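Local atomic coordinates of biofilm-associated surface protein (Staphylococcus aureus, PDB entry 7C7U), a protein that probably mediates cell adhesion and biofilm formation as a cell wall-anchored surface protein, with amyloid-like assembly a likely part of its action. Residues K428-P431 with L432-K435; T477-S480 with D481-S485; S66-R69 with Y70-D73; F168-S172 with R173-I177. All coordinates share one frame; numbering follows the deposited sequence.

Interaction 1 of 4, residues K428-P431 with L432-K435. With CA (calcium ion), chain G.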
# COMPACT_ATOMS: atom_id res chain seq x y z
N LYS A 428 -7.74 18.56 6.11
CA LYS A 428 -7.28 18.93 4.77
C LYS A 428 -5.90 19.58 4.85
O LYS A 428 -5.62 20.59 4.20
CB LYS A 428 -8.30 19.81 4.07
CG LYS A 428 -9.71 19.28 4.26
CD LYS A 428 -10.43 19.05 2.95
CE LYS A 428 -11.84 18.55 3.21
NZ LYS A 428 -12.74 18.74 2.04
N THR A 429 -5.06 19.00 5.69
CA THR A 429 -3.67 19.39 5.83
C THR A 429 -2.79 18.23 5.40
O THR A 429 -3.20 17.07 5.43
CB THR A 429 -3.31 19.76 7.29
OG1 THR A 429 -3.85 18.77 8.19
CG2 THR A 429 -3.87 21.13 7.64
N SER A 430 -1.57 18.57 5.05
CA SER A 430 -0.64 17.54 4.64
C SER A 430 -0.28 16.62 5.80
O SER A 430 0.09 17.09 6.89
CB SER A 430 0.62 18.15 4.06
OG SER A 430 1.64 17.19 4.08
N PRO A 431 -0.40 15.30 5.61
CA PRO A 431 0.06 14.33 6.60
C PRO A 431 1.57 14.14 6.60
O PRO A 431 2.09 13.28 7.33
CB PRO A 431 -0.65 13.04 6.14
CG PRO A 431 -0.62 13.17 4.61
CD PRO A 431 -0.75 14.67 4.32
N LEU A 432 2.27 14.86 5.73
CA LEU A 432 3.72 14.81 5.63
C LEU A 432 4.38 16.04 6.24
O LEU A 432 5.61 16.16 6.18
CB LEU A 432 4.13 14.67 4.16
CG LEU A 432 3.39 13.55 3.43
CD1 LEU A 432 3.86 13.39 1.97
CD2 LEU A 432 3.58 12.25 4.20
N VAL A 433 3.59 16.96 6.80
CA VAL A 433 4.09 18.24 7.28
C VAL A 433 3.58 18.45 8.70
O VAL A 433 2.38 18.67 8.91
CB VAL A 433 3.65 19.40 6.37
CG1 VAL A 433 4.11 20.77 6.97
CG2 VAL A 433 4.18 19.22 4.95
N GLY A 434 4.49 18.40 9.67
CA GLY A 434 4.13 18.64 11.06
C GLY A 434 3.86 20.09 11.42
O GLY A 434 3.54 20.92 10.55
N LYS A 435 3.95 20.42 12.70
CA LYS A 435 3.58 21.74 13.20
C LYS A 435 4.76 22.70 13.09
O LYS A 435 5.84 22.41 13.61
CB LYS A 435 3.11 21.64 14.65
CG LYS A 435 2.46 22.90 15.20
CD LYS A 435 2.12 22.71 16.66
CE LYS A 435 1.29 23.86 17.19
NZ LYS A 435 1.19 23.79 18.69
CA CA G . 0.47 17.37 9.27
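Ser430 and Val433 are the first and last residues of a type I beta turn that closes round a calcium ion. Both give the metal a backbone oxygen. Ser430 O lies 2.4 Å from the calcium and Val433 O lies 2.3 Å from it. The shared metal keeps the two carbonyl oxygens, Ser430 O and Val433 O, only 3.4 Å apart. Five further atoms complete the shell; carboxylates of Asp414, Asp416, Glu423 and Glu509 are among the ligands, and since Glu509 belongs to strand 509-516 the ion joins that strand to the turn.

The side chain of Ser430 braces the turn from within. Its hydroxyl is anti to the backbone N (chi1 161°), which carries OG forward over the next peptides. There it accepts from Leu432 N at 2.9 Å, with an N-H...O angle of 151°. This is the bond of an ST turn. On the far side of the turn, the valine methyl Val433 CG2 touches Ser430 OG at 3.4 Å.

Further out, Thr429 OG1 bonds to Glu423 OE2, which probably helps to position that ligand. Pro431 packs its ring on helix 420-427, touching Asp420, Glu423 and Val424, and a further calcium ion lies about 5 Å from its side chain. Pro431 and Leu432 run side by side and point the same way, with Pro431 CG 4.2 Å from Leu432 CG. The leucine methyl CD2 rests 3.6 Å from Pro431 O.

Interaction 2 of 4, residues T477-S480 with D481-S485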
# COMPACT_ATOMS: atom_id res chain seq x y z
N THR A 477 10.23 30.44 0.81
CA THR A 477 10.22 29.01 0.54
C THR A 477 10.92 28.28 1.68
O THR A 477 12.05 28.63 2.06
CB THR A 477 10.90 28.68 -0.80
OG1 THR A 477 10.19 29.31 -1.86
CG2 THR A 477 10.91 27.16 -1.04
N VAL A 478 10.26 27.25 2.21
CA VAL A 478 10.88 26.40 3.22
C VAL A 478 11.97 25.57 2.57
O VAL A 478 11.76 24.97 1.51
CB VAL A 478 9.82 25.51 3.90
CG1 VAL A 478 10.42 24.78 5.11
CG2 VAL A 478 8.61 26.33 4.30
N ASN A 479 13.15 25.55 3.19
CA ASN A 479 14.24 24.72 2.72
C ASN A 479 13.89 23.24 2.87
O ASN A 479 12.96 22.87 3.61
CB ASN A 479 15.52 25.03 3.49
CG ASN A 479 15.81 26.51 3.54
OD1 ASN A 479 15.80 27.18 2.51
ND2 ASN A 479 16.05 27.04 4.74
N SER A 480 14.64 22.38 2.17
CA SER A 480 14.28 20.97 2.18
C SER A 480 14.46 20.35 3.57
O SER A 480 13.74 19.40 3.91
CB SER A 480 15.09 20.19 1.14
OG SER A 480 16.37 19.86 1.64
N ASP A 481 15.35 20.89 4.39
CA ASP A 481 15.55 20.38 5.74
C ASP A 481 14.51 20.89 6.74
O ASP A 481 14.64 20.63 7.94
CB ASP A 481 16.97 20.71 6.23
CG ASP A 481 17.22 22.21 6.42
OD1 ASP A 481 16.30 23.04 6.17
OD2 ASP A 481 18.36 22.57 6.79
N GLY A 482 13.48 21.60 6.29
CA GLY A 482 12.45 22.11 7.16
C GLY A 482 12.66 23.53 7.67
O GLY A 482 11.70 24.15 8.13
N THR A 483 13.88 24.06 7.61
CA THR A 483 14.12 25.41 8.13
C THR A 483 13.54 26.47 7.19
O THR A 483 13.36 26.25 5.99
CB THR A 483 15.61 25.68 8.32
OG1 THR A 483 16.27 25.60 7.05
CG2 THR A 483 16.23 24.69 9.29
N PHE A 484 13.26 27.65 7.77
CA PHE A 484 12.80 28.78 6.97
C PHE A 484 13.26 30.09 7.60
O PHE A 484 13.52 30.19 8.80
CB PHE A 484 11.28 28.78 6.78
CG PHE A 484 10.50 28.66 8.06
CD1 PHE A 484 10.25 29.78 8.85
CD2 PHE A 484 9.99 27.43 8.47
CE1 PHE A 484 9.52 29.66 10.03
CE2 PHE A 484 9.27 27.32 9.63
CZ PHE A 484 9.03 28.43 10.41
N SER A 485 13.35 31.11 6.74
CA SER A 485 13.76 32.47 7.11
C SER A 485 12.89 33.40 6.28
O SER A 485 13.12 33.56 5.08
CB SER A 485 15.24 32.69 6.84
OG SER A 485 16.01 31.63 7.40
O HOH W 1 13.19 30.25 3.98
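Thr483 OG1 stands between two polar side chains. It accepts from Asn479 ND2 at 2.7 Å and donates to Asp481 OD1 at 2.7 Å. The first bond is nearly straight, with an N-H...O angle of 171°. The hydroxyl also lies within 4° of the amide plane of Asn479, so the N-H is aimed squarely at it. Thr483 has its hydroxyl between its own N and carbonyl carbon (chi1 62°), which turns OG1 back into the turn.

Asp481 OD1 is held twice. Thr483 OG1 reaches it on the syn side, close to the carboxylate plane. Thr483 N reaches it at 3.0 Å from above that plane and makes an Asx turn. This chain of bonds helps to set the rotation of the three side chains.

The backbone turns through a type I beta turn from Asn479 to Gly482, with Gly482 N bonded to Asn479 O at 3.0 Å. Asn479 N bonds in turn to Thr483 O at 2.9 Å. Gly482 has positive phi, where a CB would crowd the carbonyl oxygen of Asp481.

On the buried side, Val478 CG1 meets the edge of the Phe484 ring, 4.3 Å from CD2. The phenylalanine packs on Ile498 and Ile500 of strand 494-501. The turn links strands 472-477 and 483-487, the two outermost of a seven-stranded mixed sheet, consistent with an immunoglobulin-like sandwich.

Interaction 3 of 4, residues S66-R69 with Y70-D73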
# COMPACT_ATOMS: atom_id res chain seq x y z
N SER A 66 17.89 -13.92 -16.88
CA SER A 66 19.05 -14.50 -16.20
C SER A 66 19.29 -13.86 -14.83
O SER A 66 18.94 -12.70 -14.59
CB SER A 66 20.29 -14.37 -17.08
OG SER A 66 20.43 -13.05 -17.58
N GLY A 67 19.91 -14.62 -13.94
CA GLY A 67 20.20 -14.17 -12.60
C GLY A 67 19.15 -14.62 -11.60
O GLY A 67 18.12 -15.19 -11.94
N ASN A 68 19.43 -14.34 -10.33
CA ASN A 68 18.51 -14.65 -9.25
C ASN A 68 17.79 -13.42 -8.72
O ASN A 68 17.28 -13.44 -7.59
CB ASN A 68 19.24 -15.38 -8.12
CG ASN A 68 20.30 -14.53 -7.45
OD1 ASN A 68 21.06 -13.82 -8.12
ND2 ASN A 68 20.35 -14.57 -6.12
N ARG A 69 17.74 -12.34 -9.50
CA ARG A 69 17.08 -11.12 -9.03
C ARG A 69 15.59 -11.36 -8.80
O ARG A 69 15.04 -10.92 -7.78
CB ARG A 69 17.27 -9.98 -10.02
CG ARG A 69 16.63 -8.68 -9.56
CD ARG A 69 16.69 -7.60 -10.62
NE ARG A 69 15.96 -6.41 -10.20
CZ ARG A 69 16.00 -5.24 -10.84
NH1 ARG A 69 16.75 -5.11 -11.93
NH2 ARG A 69 15.31 -4.21 -10.39
N TYR A 70 14.93 -12.06 -9.71
CA TYR A 70 13.48 -12.19 -9.67
C TYR A 70 13.09 -13.55 -9.11
O TYR A 70 13.60 -14.59 -9.55
CB TYR A 70 12.88 -11.97 -11.06
CG TYR A 70 13.03 -10.55 -11.52
CD1 TYR A 70 12.34 -9.53 -10.89
CD2 TYR A 70 13.88 -10.22 -12.57
CE1 TYR A 70 12.48 -8.22 -11.30
CE2 TYR A 70 14.02 -8.89 -12.99
CZ TYR A 70 13.31 -7.91 -12.35
OH TYR A 70 13.44 -6.59 -12.74
N LYS A 71 12.18 -13.54 -8.14
CA LYS A 71 11.80 -14.72 -7.38
C LYS A 71 10.32 -15.02 -7.60
O LYS A 71 9.53 -14.15 -7.95
CB LYS A 71 12.05 -14.51 -5.88
CG LYS A 71 13.41 -13.90 -5.54
CD LYS A 71 14.39 -15.01 -5.23
CE LYS A 71 15.80 -14.48 -5.05
NZ LYS A 71 16.80 -15.58 -5.18
N ILE A 72 9.95 -16.27 -7.36
CA ILE A 72 8.55 -16.68 -7.35
C ILE A 72 8.10 -16.73 -5.89
O ILE A 72 8.74 -17.38 -5.06
CB ILE A 72 8.37 -18.04 -8.04
CG1 ILE A 72 8.69 -17.92 -9.53
CG2 ILE A 72 6.97 -18.58 -7.83
CD1 ILE A 72 8.74 -19.27 -10.21
N ASP A 73 7.03 -16.01 -5.58
CA ASP A 73 6.52 -15.94 -4.21
C ASP A 73 5.13 -16.52 -4.16
O ASP A 73 4.25 -16.14 -4.94
CB ASP A 73 6.50 -14.50 -3.68
CG ASP A 73 7.82 -14.09 -3.12
OD1 ASP A 73 8.79 -14.82 -3.41
OD2 ASP A 73 7.91 -13.10 -2.36
O HOH W 2 15.89 -16.73 -10.84
O HOH W 3 16.07 -13.10 -12.60
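The guanidinium of Arg69 and the ring of Tyr70 lie almost parallel, their planes 10° apart. The two side chains run alongside each other and point the same way. They are offset: Tyr70 OH sits over the centre of one guanidinium face, 3.5 Å from Arg69 CZ. Arg69 CD lies over one face of the ring, 4.1 Å from its centroid and 25° off the normal, as a CH-pi contact. In Arg69, CG stands opposite the backbone N (chi1 -179°) and the chain runs straight on to NE, alongside the tyrosine. Phe32 makes an edge-to-face contact with the same ring.

Both polar ends have partners beyond the contact. Tyr70 OH bonds to Asn29. Lys71 bends at chi2 and brings CE to 3.1 Å from Asn68 O, while its NZ bonds to Asn117.

Two waters join the loop to the start of strand 70-76. One bridges Gly67 O and Tyr70 N. The other bonds to Gly67 O and, weakly, to Tyr70 O. One face of the guanidinium carries Tyr70 OH, and CD rests on the ring. Stacking on the tyrosine still lets Arg69 NH2 reach Asp171 OD2 in a salt bridge.

Interaction 4 of 4, residues F168-S172 with R173-I177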
# COMPACT_ATOMS: atom_id res chain seq x y z
N PHE A 168 3.13 -14.33 -7.17
CA PHE A 168 3.68 -13.22 -7.94
C PHE A 168 5.19 -13.39 -8.03
O PHE A 168 5.80 -14.20 -7.32
CB PHE A 168 3.34 -11.86 -7.30
CG PHE A 168 3.69 -11.77 -5.84
CD1 PHE A 168 2.81 -12.23 -4.87
CD2 PHE A 168 4.89 -11.17 -5.42
CE1 PHE A 168 3.12 -12.14 -3.51
CE2 PHE A 168 5.20 -11.06 -4.06
CZ PHE A 168 4.31 -11.55 -3.11
N VAL A 169 5.78 -12.63 -8.94
CA VAL A 169 7.22 -12.47 -9.03
C VAL A 169 7.62 -11.28 -8.18
O VAL A 169 7.02 -10.20 -8.28
CB VAL A 169 7.66 -12.28 -10.50
CG1 VAL A 169 9.15 -11.97 -10.59
CG2 VAL A 169 7.33 -13.53 -11.31
N ARG A 170 8.60 -11.47 -7.30
CA ARG A 170 9.14 -10.40 -6.48
C ARG A 170 10.48 -9.95 -7.03
O ARG A 170 11.36 -10.78 -7.29
CB ARG A 170 9.30 -10.83 -5.02
CG ARG A 170 9.60 -9.65 -4.05
CD ARG A 170 9.68 -10.13 -2.60
NE ARG A 170 10.75 -11.10 -2.38
CZ ARG A 170 11.99 -10.80 -2.00
NH1 ARG A 170 12.89 -11.76 -1.83
NH2 ARG A 170 12.34 -9.53 -1.75
N ASP A 171 10.63 -8.64 -7.21
CA ASP A 171 11.93 -8.01 -7.48
C ASP A 171 12.68 -7.98 -6.17
O ASP A 171 12.38 -7.18 -5.28
CB ASP A 171 11.71 -6.61 -8.06
CG ASP A 171 13.02 -5.87 -8.41
OD1 ASP A 171 14.11 -6.24 -7.90
OD2 ASP A 171 12.94 -4.91 -9.19
N SER A 172 13.67 -8.86 -6.02
CA SER A 172 14.37 -8.94 -4.74
C SER A 172 15.30 -7.76 -4.52
O SER A 172 15.70 -7.51 -3.37
CB SER A 172 15.16 -10.24 -4.63
OG SER A 172 16.25 -10.23 -5.52
N ARG A 173 15.67 -7.03 -5.57
CA ARG A 173 16.45 -5.82 -5.38
C ARG A 173 15.60 -4.71 -4.77
O ARG A 173 16.07 -3.97 -3.89
CB ARG A 173 17.07 -5.37 -6.70
CG ARG A 173 17.95 -4.11 -6.57
CD ARG A 173 18.52 -3.67 -7.91
NE ARG A 173 19.23 -4.75 -8.60
CZ ARG A 173 19.77 -4.63 -9.81
NH1 ARG A 173 19.68 -3.48 -10.46
NH2 ARG A 173 20.40 -5.66 -10.37
N GLU A 174 14.34 -4.60 -5.18
CA GLU A 174 13.47 -3.53 -4.71
C GLU A 174 12.47 -3.98 -3.65
O GLU A 174 11.82 -3.12 -3.04
CB GLU A 174 12.70 -2.92 -5.89
CG GLU A 174 13.54 -2.55 -7.09
CD GLU A 174 12.73 -1.85 -8.17
OE1 GLU A 174 11.50 -1.74 -8.00
OE2 GLU A 174 13.31 -1.41 -9.19
N ASN A 175 12.36 -5.29 -3.38
CA ASN A 175 11.33 -5.84 -2.51
C ASN A 175 9.94 -5.34 -2.92
O ASN A 175 9.14 -4.91 -2.09
CB ASN A 175 11.61 -5.52 -1.03
CG ASN A 175 10.75 -6.34 -0.06
OD1 ASN A 175 10.40 -7.49 -0.34
ND2 ASN A 175 10.42 -5.75 1.08
N LYS A 176 9.67 -5.40 -4.22
CA LYS A 176 8.38 -5.01 -4.78
C LYS A 176 7.80 -6.12 -5.63
O LYS A 176 8.52 -6.99 -6.13
CB LYS A 176 8.49 -3.73 -5.61
CG LYS A 176 9.09 -2.56 -4.84
CD LYS A 176 8.55 -1.26 -5.37
CE LYS A 176 8.77 -0.13 -4.37
NZ LYS A 176 8.04 1.09 -4.80
N ILE A 177 6.48 -6.07 -5.81
CA ILE A 177 5.76 -7.01 -6.67
C ILE A 177 5.76 -6.48 -8.09
O ILE A 177 5.36 -5.34 -8.35
CB ILE A 177 4.32 -7.23 -6.17
CG1 ILE A 177 4.31 -7.76 -4.74
CG2 ILE A 177 3.56 -8.17 -7.11
CD1 ILE A 177 2.96 -7.67 -4.07
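Phe168 and Ile177, both buried, cross at about a right angle. Ile177 CD1 stands over one face of the phenyl ring, 4.1 Å from its centroid and 13° off the normal. Ile177 CG1 lies above the same face, over its CD2-CE2 side, 3.5 Å from Phe168 CE2.

Arg170 shares a sheet face with Ile177. Its chain bends at chi3 and swings the guanidinium across to Asn175. The guanidinium and amide planes are 78° apart, and Arg170 NH2 makes a weak bond to Asn175 OD1 at 3.1 Å. The stronger partner of this arginine is Glu115, which pairs with NE.

Asp171 points to the opposite face, together with Lys176. With CG anti to the backbone N (chi1 -179°), its carboxylate lies against the turn. OD1 accepts from Glu174 N at 3.2 Å, from high above the carboxylate plane, and weakly from Arg173 N. Asp171 OD2 lies 3.5 Å from Glu174 OE2. Arg69 salt-bridges to Asp171 and makes a long, weak ion pair with Glu174, which probably eases the repulsion. Glu174 OE1 has Thr27 as its partner.

The backbones run antiparallel. Asp171 N donates to Lys176 O at 2.9 Å. Asp171 O draws weak bonds from Glu174 N, Asn175 N and Lys176 N. Asn175, in a left-handed backbone conformation, and Lys176 together sit opposite the single residue Asp171. This is a G1 beta bulge, here closing the hairpin of strands 163-171 and 176-178.

Overall arrangement
Along the chain the order is interaction 3, interaction 4, interaction 1, interaction 2. The first two form one cluster, their centres about 8 Å apart. They lie on neighbouring antiparallel strands, 70-76 and 163-171, of the large mixed sheet near the N-terminus, which also holds hairpin strand 176-178. They touch chiefly through Arg69, and also where Lys71 O meets Val169. Interactions 1 and 2 belong to the later part of the chain, with centres about 15 Å apart and no direct touch. Interaction 1 links the calcium-binding region to the seven-stranded sheet, and interaction 2 is a turn within that sheet. Centres of the two groups lie about 31 to 42 Å apart, as expected of an elongated, multidomain surface protein.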